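Local coordinates for protein myosin regulatory light chain (Placopecten magellanicus, PDB 3PN7) that binds a divalent cation as a light chain of molluscan myosin and probably takes part in the calcium regulation of its Mg-ATPase, at residues B[27-32]-B[38-43]; B[47-50]-B[55-58]; B[66-71]-B[78-83]; B[136-141]-B[147-152]. All coordinates share one frame; numbering follows the deposited sequence.

Contact 1. Residues B[27-32]-B[38-43]; sequences EAFTMI and GFIDIN. With MG (magnesium ion), chain G.
F29 and I32, on the last turns of helix 19-32, close over I40 in the metal-binding loop of an EF-hand, the helix-loop-helix motif whose second helix is 42-52. The apolar contacts converge on I40. Its CD1 lies 3.6 Å from F29 CD1 and 3.7 Å from I32 CG2, so one methyl fills the angle between ring and branched chain, while I40 CG1 runs past F29 CE1. With CG anti to its backbone N (chi1 176°), the F29 ring swings toward the loop; F77 of helix 74-85 also meets it edge-to-face. Replacing F29 by an alanine is likely to open a gap beside I40 and leave F77 without this aromatic partner. At the ring edge, the G38 carbonyl oxygen sits near the plane, 3.3 Å from F29 CZ. At the backbone angles of G38 (phi 99°) a side chain would run into the preceding carbonyl oxygen, so glycine suits the place, and its N is hydrogen-bonded to D33 OD1. Metal binding uses the backbone between these groups. F39 turns its side chain away from the helix and offers its carbonyl to the magnesium ion, which D33 and D44 also bind; F39 O stands 2.5 Å from the metal.

Contact 2. Residues B[47-50]-B[55-58]; sequences EMFS and TPDD
F49 and P56 meet ring on ring between the helical segment 47-50 and the loop at 55-58. Ahead of F49 in the chain, E47 takes no part across the contact, but E47 O lies 3.1 Å from S50 OG; K46 O is also within reach of that one hydroxyl proton, so either oxygen may tie the serine back onto its own helix. M48 packs on M31 and I32 of helix 19-32. F49 then points its side chain at the loop. P56 CD stands over one face of the ring, 3.8 Å from the F49 ring centroid and 27° off the normal, which makes a CH-pi contact. The methylene is displaced from the centre toward the CB end of the ring, and its closest ring atom is F49 CG at 3.4 Å from P56 CD. P56 CG extends across the same face, 3.9 Å from F49 CD1, the two side chains crossing at about a right angle. This is the linker of a paired EF-hand domain, joining helix 42-52 to helix 58-66, and L61 of the latter touches both F49 and P56. A serine in place of F49 would probably strip P56 of the aromatic face it lies on and open a gap beside L61. Beyond the ring, S50 meets T55 at the exposed margin. T55 CG2, anti to its own carbonyl carbon, presses on S50 CB at a tight 3.4 Å.

Contact 3. Residues B[66-71]-B[78-83]; sequences KEAPGP and LSIFSD
I80 has CG1 anti to its carbonyl carbon (chi1 -71°) and CD1 extended beyond it (chi2 161°), and this nearly straight chain reaches from helix 74-85 to A68 in the loop across from it. The contact is made by methyl on methyl: I80 CD1 lies 3.4 Å from A68 CB, tighter than usual for two carbons, and the same methyl is 3.9 Å from A68 CA. Nearer its root the I80 side chain passes the backbone of E67, with I80 CG1 4.2 Å from E67 O. Segment 66-71 links helix 58-66 to helix 74-85, the two helices of the second helix-loop-helix unit in the N-terminal EF-hand pair, and the contact joins that loop to the helix leaving it. M76, one turn before I80 on that helix, also packs on A68 and P69. E67 directs its CB toward the helix, but its carboxylate is engaged outside this contact: OE1 is hydrogen-bonded to an aromatic side chain of another protein chain, and an aromatic side chain of that chain also packs on I80. Within the helix, S82 folds its hydroxyl back onto the preceding turn, with OG 2.6 Å from L78 O. The hydroxyl approaches from above the carbonyl plane, 45° out of it, while S82 N bonds to the same oxygen at 2.8 Å from L78 O; L78 O thus takes both S82 donors, with F81 N a weak third.

Contact 4. Residues B[136-141]-B[147-152]; sequences EAPVEG and VRFVAM
P138 has the most surface buried in this contact and sits against the backbone and side chains of helix 146-154. Its CG rests on the helix backbone, 3.8 Å from F149 N, and 4.1 Å from F149 CB; P138 CD lies near the plane of the F149 ring, at its edge. P138 CB turns instead to R148, 3.8 Å from R148 CD. The arginine has CG anti to its backbone N (chi1 -171°) and stays extended as far as NE, so its aliphatic stem runs beside the proline and NH1 passes obliquely at 3.9 Å from P138 CB. M152, one turn further along the helix, is the second large contributor. Extended through chi1 and chi2 (-174° and -175°), it brings SD to 3.7 Å from E136 O, where the segment enters; the bend at chi3 turns only CE. The contact belongs to the C-terminal part of the chain, where strand 139-140 pairs antiparallel with strand 143-144, which runs on to helix 146-154. A137 and F149 both also touch F144, and an apolar side chain of another protein chain packs on F149. The two segments thus meet by van der Waals touch, the proline ring supplying the apolar fit, while D145 provides a polar tie to both sides: P138, just before the strand, bonds to it through the backbone, and D145 OD1 takes the R148 N-H.

How the contacts relate
Contact 1 is buried, contacts 2 and 3 are partly so, and contact 4 lies at the surface. Contacts 1 and 2 share helix 42-52 and touch where M48 meets M31 and I32; contact 3 joins contact 1 through F39 CE1 and P71 CB, 3.7 Å apart. Contacts 2 and 3 do not touch, their nearest atoms being about 6 Å apart. Contact 4 stands apart, its centre about 33 Å from that of contact 1 and on the opposite side of the chain's centre. Contact 1 alone includes a metal ligand. Prolines are central to contacts 2 and 4, over a ring face in one and at a ring edge in the other, whereas the close touch in contact 3 is methyl on methyl.

Contact 1. Residues B[27-32]-B[38-43]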
loop_
_atom_site.group_PDB
_atom_site.type_symbol
_atom_site.label_atom_id
_atom_site.label_comp_id
_atom_site.label_asym_id
_atom_site.label_seq_id
_atom_site.Cartn_x
_atom_site.Cartn_y
_atom_site.Cartn_z
ATOM N N GLU B 27 2.342 -33.313 -0.630
ATOM C CA GLU B 27 1.086 -33.928 -1.035
ATOM C C GLU B 27 1.011 -34.091 -2.547
ATOM O O GLU B 27 0.518 -35.098 -3.043
ATOM C CB GLU B 27 -0.108 -33.117 -0.526
ATOM C CG GLU B 27 -0.983 -33.866 0.466
ATOM C CD GLU B 27 -2.429 -33.405 0.442
ATOM O OE1 GLU B 27 -3.279 -34.132 -0.116
ATOM O OE2 GLU B 27 -2.715 -32.318 0.985
ATOM N N ALA B 28 1.509 -33.099 -3.276
ATOM C CA ALA B 28 1.585 -33.200 -4.734
ATOM C C ALA B 28 2.562 -34.310 -5.132
ATOM O O ALA B 28 2.267 -35.143 -5.990
ATOM C CB ALA B 28 2.011 -31.864 -5.351
ATOM N N PHE B 29 3.730 -34.323 -4.496
ATOM C CA PHE B 29 4.709 -35.367 -4.770
ATOM C C PHE B 29 4.076 -36.740 -4.583
ATOM O O PHE B 29 4.213 -37.634 -5.419
ATOM C CB PHE B 29 5.916 -35.246 -3.843
ATOM C CG PHE B 29 6.916 -36.354 -4.021
ATOM C CD1 PHE B 29 7.884 -36.281 -5.016
ATOM C CD2 PHE B 29 6.873 -37.486 -3.219
ATOM C CE1 PHE B 29 8.791 -37.311 -5.206
ATOM C CE2 PHE B 29 7.784 -38.517 -3.399
ATOM C CZ PHE B 29 8.751 -38.421 -4.399
ATOM N N THR B 30 3.390 -36.890 -3.457
ATOM C CA THR B 30 2.751 -38.140 -3.078
ATOM C C THR B 30 1.736 -38.623 -4.122
ATOM O O THR B 30 1.671 -39.814 -4.430
ATOM C CB THR B 30 2.105 -37.981 -1.668
ATOM O OG1 THR B 30 3.146 -37.918 -0.673
ATOM C CG2 THR B 30 1.133 -39.104 -1.346
ATOM N N MET B 31 0.942 -37.704 -4.661
ATOM C CA MET B 31 -0.052 -38.069 -5.665
ATOM C C MET B 31 0.567 -38.449 -7.012
ATOM O O MET B 31 0.085 -39.354 -7.697
ATOM C CB MET B 31 -1.061 -36.945 -5.872
ATOM C CG MET B 31 -2.163 -37.332 -6.865
ATOM S SD MET B 31 -3.523 -36.143 -6.911
ATOM C CE MET B 31 -3.979 -36.107 -5.186
ATOM N N ILE B 32 1.628 -37.745 -7.398
ATOM C CA ILE B 32 2.280 -38.018 -8.672
ATOM C C ILE B 32 3.063 -39.330 -8.597
ATOM O O ILE B 32 3.230 -40.026 -9.601
ATOM C CB ILE B 32 3.190 -36.855 -9.106
ATOM C CG1 ILE B 32 2.372 -35.579 -9.268
ATOM C CG2 ILE B 32 3.859 -37.157 -10.422
ATOM C CD1 ILE B 32 3.226 -34.336 -9.314
ATOM N N GLY B 38 8.416 -43.593 -3.650
ATOM C CA GLY B 38 9.220 -42.604 -2.963
ATOM C C GLY B 38 10.000 -41.849 -4.020
ATOM O O GLY B 38 10.765 -40.936 -3.724
ATOM N N PHE B 39 9.791 -42.253 -5.268
ATOM C CA PHE B 39 10.414 -41.614 -6.425
ATOM C C PHE B 39 9.339 -41.333 -7.447
ATOM O O PHE B 39 8.363 -42.047 -7.517
ATOM C CB PHE B 39 11.478 -42.529 -7.059
ATOM C CG PHE B 39 12.660 -42.772 -6.172
ATOM C CD1 PHE B 39 13.761 -41.939 -6.225
ATOM C CD2 PHE B 39 12.650 -43.806 -5.247
ATOM C CE1 PHE B 39 14.843 -42.140 -5.389
ATOM C CE2 PHE B 39 13.724 -44.010 -4.409
ATOM C CZ PHE B 39 14.825 -43.173 -4.481
ATOM N N ILE B 40 9.500 -40.278 -8.229
ATOM C CA ILE B 40 8.698 -40.118 -9.432
ATOM C C ILE B 40 9.518 -40.543 -10.649
ATOM O O ILE B 40 10.577 -39.960 -10.925
ATOM C CB ILE B 40 8.224 -38.651 -9.609
ATOM C CG1 ILE B 40 7.357 -38.204 -8.428
ATOM C CG2 ILE B 40 7.465 -38.468 -10.933
ATOM C CD1 ILE B 40 6.985 -36.725 -8.511
ATOM N N ASP B 41 9.058 -41.567 -11.369
ATOM C CA ASP B 41 9.718 -41.952 -12.622
ATOM C C ASP B 41 8.844 -41.675 -13.837
ATOM O O ASP B 41 7.779 -41.066 -13.724
ATOM C CB ASP B 41 10.172 -43.415 -12.598
ATOM C CG ASP B 41 9.016 -44.390 -12.431
ATOM O OD1 ASP B 41 7.844 -43.975 -12.545
ATOM O OD2 ASP B 41 9.280 -45.586 -12.182
ATOM N N ILE B 42 9.272 -42.131 -15.005
ATOM C CA ILE B 42 8.515 -41.807 -16.206
ATOM C C ILE B 42 7.121 -42.448 -16.212
ATOM O O ILE B 42 6.171 -41.870 -16.741
ATOM C CB ILE B 42 9.285 -42.131 -17.489
ATOM C CG1 ILE B 42 8.488 -41.638 -18.693
ATOM C CG2 ILE B 42 9.566 -43.642 -17.587
ATOM C CD1 ILE B 42 9.313 -41.424 -19.938
ATOM N N ASN B 43 6.997 -43.626 -15.608
ATOM C CA ASN B 43 5.706 -44.303 -15.509
ATOM C C ASN B 43 4.711 -43.557 -14.608
ATOM O O ASN B 43 3.523 -43.454 -14.938
ATOM C CB ASN B 43 5.876 -45.744 -15.008
ATOM C CG ASN B 43 6.770 -46.580 -15.912
ATOM O OD1 ASN B 43 6.807 -46.392 -17.137
ATOM N ND2 ASN B 43 7.501 -47.514 -15.307
HETATM MG MG MG G . 7.442 -44.264 -8.127
#

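Contact 2. Residues B[47-50]-B[55-58]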
loop_
_atom_site.group_PDB
_atom_site.type_symbol
_atom_site.label_atom_id
_atom_site.label_comp_id
_atom_site.label_asym_id
_atom_site.label_seq_id
_atom_site.Cartn_x
_atom_site.Cartn_y
_atom_site.Cartn_z
ATOM N N GLU B 47 1.367 -41.962 -16.003
ATOM C CA GLU B 47 0.152 -42.276 -15.265
ATOM C C GLU B 47 -0.575 -41.011 -14.814
ATOM O O GLU B 47 -1.774 -40.853 -15.061
ATOM C CB GLU B 47 0.463 -43.161 -14.055
ATOM C CG GLU B 47 -0.729 -43.959 -13.617
ATOM C CD GLU B 47 -1.365 -44.708 -14.794
ATOM O OE1 GLU B 47 -0.616 -45.353 -15.562
ATOM O OE2 GLU B 47 -2.604 -44.627 -14.967
ATOM N N MET B 48 0.146 -40.111 -14.146
ATOM C CA MET B 48 -0.466 -38.871 -13.691
ATOM C C MET B 48 -1.055 -38.071 -14.851
ATOM O O MET B 48 -2.207 -37.639 -14.783
ATOM C CB MET B 48 0.515 -38.018 -12.895
ATOM C CG MET B 48 -0.157 -36.834 -12.189
ATOM S SD MET B 48 -1.203 -37.344 -10.798
ATOM C CE MET B 48 -2.812 -36.815 -11.350
ATOM N N PHE B 49 -0.288 -37.878 -15.919
ATOM C CA PHE B 49 -0.788 -37.082 -17.050
ATOM C C PHE B 49 -2.044 -37.685 -17.697
ATOM O O PHE B 49 -3.010 -36.963 -17.962
ATOM C CB PHE B 49 0.296 -36.813 -18.111
ATOM C CG PHE B 49 1.158 -35.586 -17.826
ATOM C CD1 PHE B 49 0.634 -34.306 -17.939
ATOM C CD2 PHE B 49 2.490 -35.726 -17.457
ATOM C CE1 PHE B 49 1.425 -33.184 -17.693
ATOM C CE2 PHE B 49 3.280 -34.619 -17.208
ATOM C CZ PHE B 49 2.747 -33.346 -17.324
ATOM N N SER B 50 -2.037 -38.994 -17.946
ATOM C CA SER B 50 -3.215 -39.640 -18.554
ATOM C C SER B 50 -4.471 -39.515 -17.697
ATOM O O SER B 50 -5.582 -39.452 -18.227
ATOM C CB SER B 50 -2.954 -41.106 -18.959
ATOM O OG SER B 50 -2.568 -41.923 -17.868
ATOM N N THR B 55 -1.641 -37.034 -22.692
ATOM C CA THR B 55 -0.366 -37.452 -22.142
ATOM C C THR B 55 0.776 -37.000 -23.054
ATOM O O THR B 55 0.841 -37.395 -24.218
ATOM C CB THR B 55 -0.308 -38.976 -21.928
ATOM O OG1 THR B 55 0.171 -39.617 -23.113
ATOM C CG2 THR B 55 -1.671 -39.517 -21.615
ATOM N N PRO B 56 1.672 -36.148 -22.532
ATOM C CA PRO B 56 2.844 -35.724 -23.312
ATOM C C PRO B 56 3.667 -36.929 -23.790
ATOM O O PRO B 56 3.626 -38.000 -23.171
ATOM C CB PRO B 56 3.657 -34.887 -22.308
ATOM C CG PRO B 56 2.664 -34.420 -21.301
ATOM C CD PRO B 56 1.642 -35.536 -21.191
ATOM N N ASP B 57 4.408 -36.758 -24.880
ATOM C CA ASP B 57 5.200 -37.860 -25.423
ATOM C C ASP B 57 6.487 -38.083 -24.626
ATOM O O ASP B 57 7.024 -37.150 -24.025
ATOM C CB ASP B 57 5.498 -37.650 -26.917
ATOM C CG ASP B 57 6.615 -36.649 -27.161
ATOM O OD1 ASP B 57 6.309 -35.455 -27.370
ATOM O OD2 ASP B 57 7.801 -37.062 -27.157
ATOM N N ASP B 58 6.977 -39.319 -24.640
ATOM C CA ASP B 58 8.118 -39.725 -23.819
ATOM C C ASP B 58 9.275 -38.739 -23.771
ATOM O O ASP B 58 10.003 -38.681 -22.783
ATOM C CB ASP B 58 8.646 -41.074 -24.289
ATOM C CG ASP B 58 7.591 -42.132 -24.269
ATOM O OD1 ASP B 58 6.822 -42.221 -25.254
ATOM O OD2 ASP B 58 7.523 -42.864 -23.262
#

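Contact 3. Residues B[66-71]-B[78-83]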
loop_
_atom_site.group_PDB
_atom_site.type_symbol
_atom_site.label_atom_id
_atom_site.label_comp_id
_atom_site.label_asym_id
_atom_site.label_seq_id
_atom_site.Cartn_x
_atom_site.Cartn_y
_atom_site.Cartn_z
ATOM N N LYS B 66 14.823 -34.968 -16.451
ATOM C CA LYS B 66 16.216 -34.550 -16.545
ATOM C C LYS B 66 16.485 -33.210 -15.850
ATOM O O LYS B 66 17.656 -32.844 -15.657
ATOM C CB LYS B 66 16.646 -34.442 -18.012
ATOM C CG LYS B 66 16.257 -35.627 -18.883
ATOM C CD LYS B 66 16.937 -35.539 -20.267
ATOM C CE LYS B 66 16.208 -36.346 -21.350
ATOM N NZ LYS B 66 15.284 -35.508 -22.195
ATOM N N GLU B 67 15.423 -32.473 -15.499
ATOM C CA GLU B 67 15.590 -31.199 -14.783
ATOM C C GLU B 67 16.084 -31.487 -13.382
ATOM O O GLU B 67 16.559 -30.593 -12.679
ATOM C CB GLU B 67 14.292 -30.363 -14.732
ATOM C CG GLU B 67 13.875 -29.762 -16.075
ATOM C CD GLU B 67 12.544 -29.010 -16.010
ATOM O OE1 GLU B 67 12.366 -28.175 -15.101
ATOM O OE2 GLU B 67 11.677 -29.256 -16.874
ATOM N N ALA B 68 15.958 -32.747 -12.979
ATOM C CA ALA B 68 16.468 -33.179 -11.689
ATOM C C ALA B 68 17.789 -33.909 -11.926
ATOM O O ALA B 68 17.849 -34.836 -12.734
ATOM C CB ALA B 68 15.460 -34.078 -10.996
ATOM N N PRO B 69 18.857 -33.470 -11.241
ATOM C CA PRO B 69 20.204 -34.022 -11.443
ATOM C C PRO B 69 20.397 -35.415 -10.826
ATOM O O PRO B 69 21.496 -35.969 -10.907
ATOM C CB PRO B 69 21.111 -33.006 -10.736
ATOM C CG PRO B 69 20.261 -31.797 -10.487
ATOM C CD PRO B 69 18.869 -32.317 -10.326
ATOM N N GLY B 70 19.347 -35.961 -10.216
ATOM C CA GLY B 70 19.375 -37.313 -9.683
ATOM C C GLY B 70 17.994 -37.948 -9.714
ATOM O O GLY B 70 17.058 -37.358 -10.252
ATOM N N PRO B 71 17.855 -39.163 -9.157
ATOM C CA PRO B 71 16.532 -39.807 -9.111
ATOM C C PRO B 71 15.532 -38.938 -8.346
ATOM O O PRO B 71 15.873 -38.387 -7.303
ATOM C CB PRO B 71 16.806 -41.118 -8.369
ATOM C CG PRO B 71 18.240 -41.435 -8.709
ATOM C CD PRO B 71 18.932 -40.078 -8.731
ATOM N N LEU B 78 11.594 -31.100 -4.060
ATOM C CA LEU B 78 11.706 -29.833 -3.361
ATOM C C LEU B 78 12.686 -28.943 -4.082
ATOM O O LEU B 78 12.450 -27.756 -4.281
ATOM C CB LEU B 78 12.231 -30.053 -1.951
ATOM C CG LEU B 78 11.251 -30.338 -0.824
ATOM C CD1 LEU B 78 12.033 -30.180 0.474
ATOM C CD2 LEU B 78 10.085 -29.367 -0.872
ATOM N N SER B 79 13.802 -29.543 -4.456
ATOM C CA SER B 79 14.877 -28.853 -5.127
ATOM C C SER B 79 14.415 -28.261 -6.469
ATOM O O SER B 79 14.867 -27.185 -6.889
ATOM C CB SER B 79 16.024 -29.842 -5.304
ATOM O OG SER B 79 16.728 -29.615 -6.499
ATOM N N ILE B 80 13.496 -28.951 -7.139
ATOM C CA ILE B 80 12.980 -28.462 -8.417
ATOM C C ILE B 80 11.904 -27.361 -8.282
ATOM O O ILE B 80 11.762 -26.502 -9.161
ATOM C CB ILE B 80 12.423 -29.625 -9.228
ATOM C CG1 ILE B 80 13.568 -30.499 -9.729
ATOM C CG2 ILE B 80 11.577 -29.133 -10.369
ATOM C CD1 ILE B 80 13.094 -31.866 -10.134
ATOM N N PHE B 81 11.148 -27.382 -7.189
ATOM C CA PHE B 81 10.021 -26.458 -7.053
ATOM C C PHE B 81 10.255 -25.287 -6.106
ATOM O O PHE B 81 9.619 -24.258 -6.258
ATOM C CB PHE B 81 8.743 -27.191 -6.616
ATOM C CG PHE B 81 8.004 -27.836 -7.737
ATOM C CD1 PHE B 81 7.037 -27.134 -8.436
ATOM C CD2 PHE B 81 8.265 -29.161 -8.089
ATOM C CE1 PHE B 81 6.338 -27.736 -9.484
ATOM C CE2 PHE B 81 7.584 -29.775 -9.141
ATOM C CZ PHE B 81 6.611 -29.057 -9.834
ATOM N N SER B 82 11.151 -25.455 -5.137
ATOM C CA SER B 82 11.256 -24.529 -4.011
ATOM C C SER B 82 11.495 -23.071 -4.396
ATOM O O SER B 82 10.830 -22.195 -3.876
ATOM C CB SER B 82 12.322 -24.985 -3.023
ATOM O OG SER B 82 11.893 -26.143 -2.338
ATOM N N ASP B 83 12.434 -22.812 -5.302
ATOM C CA ASP B 83 12.734 -21.433 -5.667
ATOM C C ASP B 83 11.580 -20.809 -6.456
ATOM O O ASP B 83 11.236 -19.640 -6.261
ATOM C CB ASP B 83 14.054 -21.343 -6.452
ATOM C CG ASP B 83 15.263 -21.763 -5.620
ATOM O OD1 ASP B 83 15.503 -21.163 -4.553
ATOM O OD2 ASP B 83 15.964 -22.717 -6.013
#

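Contact 4. Residues B[136-141]-B[147-152]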
loop_
_atom_site.group_PDB
_atom_site.type_symbol
_atom_site.label_atom_id
_atom_site.label_comp_id
_atom_site.label_asym_id
_atom_site.label_seq_id
_atom_site.Cartn_x
_atom_site.Cartn_y
_atom_site.Cartn_z
ATOM N N GLU B 136 -3.507 -10.964 -21.340
ATOM C CA GLU B 136 -4.684 -11.802 -21.286
ATOM C C GLU B 136 -5.518 -11.410 -20.089
ATOM O O GLU B 136 -6.392 -12.160 -19.663
ATOM C CB GLU B 136 -4.294 -13.278 -21.207
ATOM C CG GLU B 136 -3.657 -13.821 -22.478
ATOM C CD GLU B 136 -4.678 -14.173 -23.540
ATOM O OE1 GLU B 136 -5.572 -14.999 -23.262
ATOM O OE2 GLU B 136 -4.588 -13.623 -24.658
ATOM N N ALA B 137 -5.252 -10.231 -19.540
ATOM C CA ALA B 137 -6.007 -9.821 -18.360
ATOM C C ALA B 137 -7.473 -9.540 -18.684
ATOM O O ALA B 137 -7.792 -8.998 -19.738
ATOM C CB ALA B 137 -5.362 -8.608 -17.714
ATOM N N PRO B 138 -8.326 -9.965 -17.754
ATOM C CA PRO B 138 -9.776 -9.798 -17.840
ATOM C C PRO B 138 -10.161 -8.386 -17.451
ATOM O O PRO B 138 -10.386 -8.075 -16.285
ATOM C CB PRO B 138 -10.299 -10.796 -16.808
ATOM C CG PRO B 138 -9.200 -10.927 -15.825
ATOM C CD PRO B 138 -7.929 -10.784 -16.598
ATOM N N VAL B 139 -10.215 -7.535 -18.460
ATOM C CA VAL B 139 -10.522 -6.122 -18.303
ATOM C C VAL B 139 -11.662 -5.722 -19.227
ATOM O O VAL B 139 -11.620 -5.969 -20.430
ATOM C CB VAL B 139 -9.298 -5.239 -18.596
ATOM C CG1 VAL B 139 -9.594 -3.796 -18.246
ATOM C CG2 VAL B 139 -8.089 -5.740 -17.831
ATOM N N GLU B 140 -12.681 -5.098 -18.651
ATOM C CA GLU B 140 -13.873 -4.723 -19.393
ATOM C C GLU B 140 -14.500 -3.476 -18.778
ATOM O O GLU B 140 -14.655 -3.392 -17.548
ATOM C CB GLU B 140 -14.877 -5.886 -19.414
ATOM C CG GLU B 140 -16.090 -5.636 -20.300
ATOM C CD GLU B 140 -17.010 -6.842 -20.389
ATOM O OE1 GLU B 140 -16.774 -7.720 -21.250
ATOM O OE2 GLU B 140 -17.971 -6.913 -19.593
ATOM N N GLY B 141 -14.861 -2.513 -19.626
ATOM C CA GLY B 141 -15.445 -1.268 -19.148
ATOM C C GLY B 141 -14.504 -0.497 -18.225
ATOM O O GLY B 141 -14.956 0.181 -17.312
ATOM N N VAL B 147 -10.593 -10.950 -9.158
ATOM C CA VAL B 147 -10.961 -12.307 -8.763
ATOM C C VAL B 147 -10.633 -13.290 -9.893
ATOM O O VAL B 147 -9.990 -14.311 -9.686
ATOM C CB VAL B 147 -12.454 -12.405 -8.400
ATOM C CG1 VAL B 147 -12.841 -13.860 -8.101
ATOM C CG2 VAL B 147 -12.763 -11.491 -7.216
ATOM N N ARG B 148 -11.060 -12.957 -11.098
ATOM C CA ARG B 148 -10.795 -13.790 -12.259
ATOM C C ARG B 148 -9.304 -13.793 -12.634
ATOM O O ARG B 148 -8.752 -14.811 -13.059
ATOM C CB ARG B 148 -11.627 -13.286 -13.429
ATOM C CG ARG B 148 -11.614 -14.183 -14.634
ATOM C CD ARG B 148 -12.531 -13.607 -15.692
ATOM N NE ARG B 148 -12.615 -14.453 -16.876
ATOM C CZ ARG B 148 -13.004 -14.008 -18.065
ATOM N NH1 ARG B 148 -13.326 -12.724 -18.213
ATOM N NH2 ARG B 148 -13.064 -14.836 -19.101
ATOM N N PHE B 149 -8.649 -12.649 -12.480
ATOM C CA PHE B 149 -7.215 -12.577 -12.734
ATOM C C PHE B 149 -6.470 -13.537 -11.799
ATOM O O PHE B 149 -5.566 -14.245 -12.222
ATOM C CB PHE B 149 -6.711 -11.136 -12.575
ATOM C CG PHE B 149 -5.220 -10.992 -12.675
ATOM C CD1 PHE B 149 -4.604 -10.843 -13.908
ATOM C CD2 PHE B 149 -4.434 -10.996 -11.533
ATOM C CE1 PHE B 149 -3.227 -10.706 -14.005
ATOM C CE2 PHE B 149 -3.063 -10.853 -11.614
ATOM C CZ PHE B 149 -2.452 -10.711 -12.851
ATOM N N VAL B 150 -6.866 -13.575 -10.536
ATOM C CA VAL B 150 -6.231 -14.459 -9.569
ATOM C C VAL B 150 -6.398 -15.934 -9.957
ATOM O O VAL B 150 -5.464 -16.719 -9.820
ATOM C CB VAL B 150 -6.744 -14.225 -8.126
ATOM C CG1 VAL B 150 -6.168 -15.285 -7.188
ATOM C CG2 VAL B 150 -6.372 -12.824 -7.640
ATOM N N ALA B 151 -7.581 -16.298 -10.452
ATOM C CA ALA B 151 -7.841 -17.665 -10.886
ATOM C C ALA B 151 -6.900 -18.015 -12.023
ATOM O O ALA B 151 -6.376 -19.126 -12.094
ATOM C CB ALA B 151 -9.292 -17.832 -11.332
ATOM N N MET B 152 -6.683 -17.047 -12.904
ATOM C CA MET B 152 -5.797 -17.235 -14.037
ATOM C C MET B 152 -4.343 -17.448 -13.624
ATOM O O MET B 152 -3.697 -18.387 -14.094
ATOM C CB MET B 152 -5.903 -16.059 -15.004
ATOM C CG MET B 152 -5.100 -16.259 -16.280
ATOM S SD MET B 152 -5.107 -14.801 -17.349
ATOM C CE MET B 152 -3.991 -13.740 -16.438
#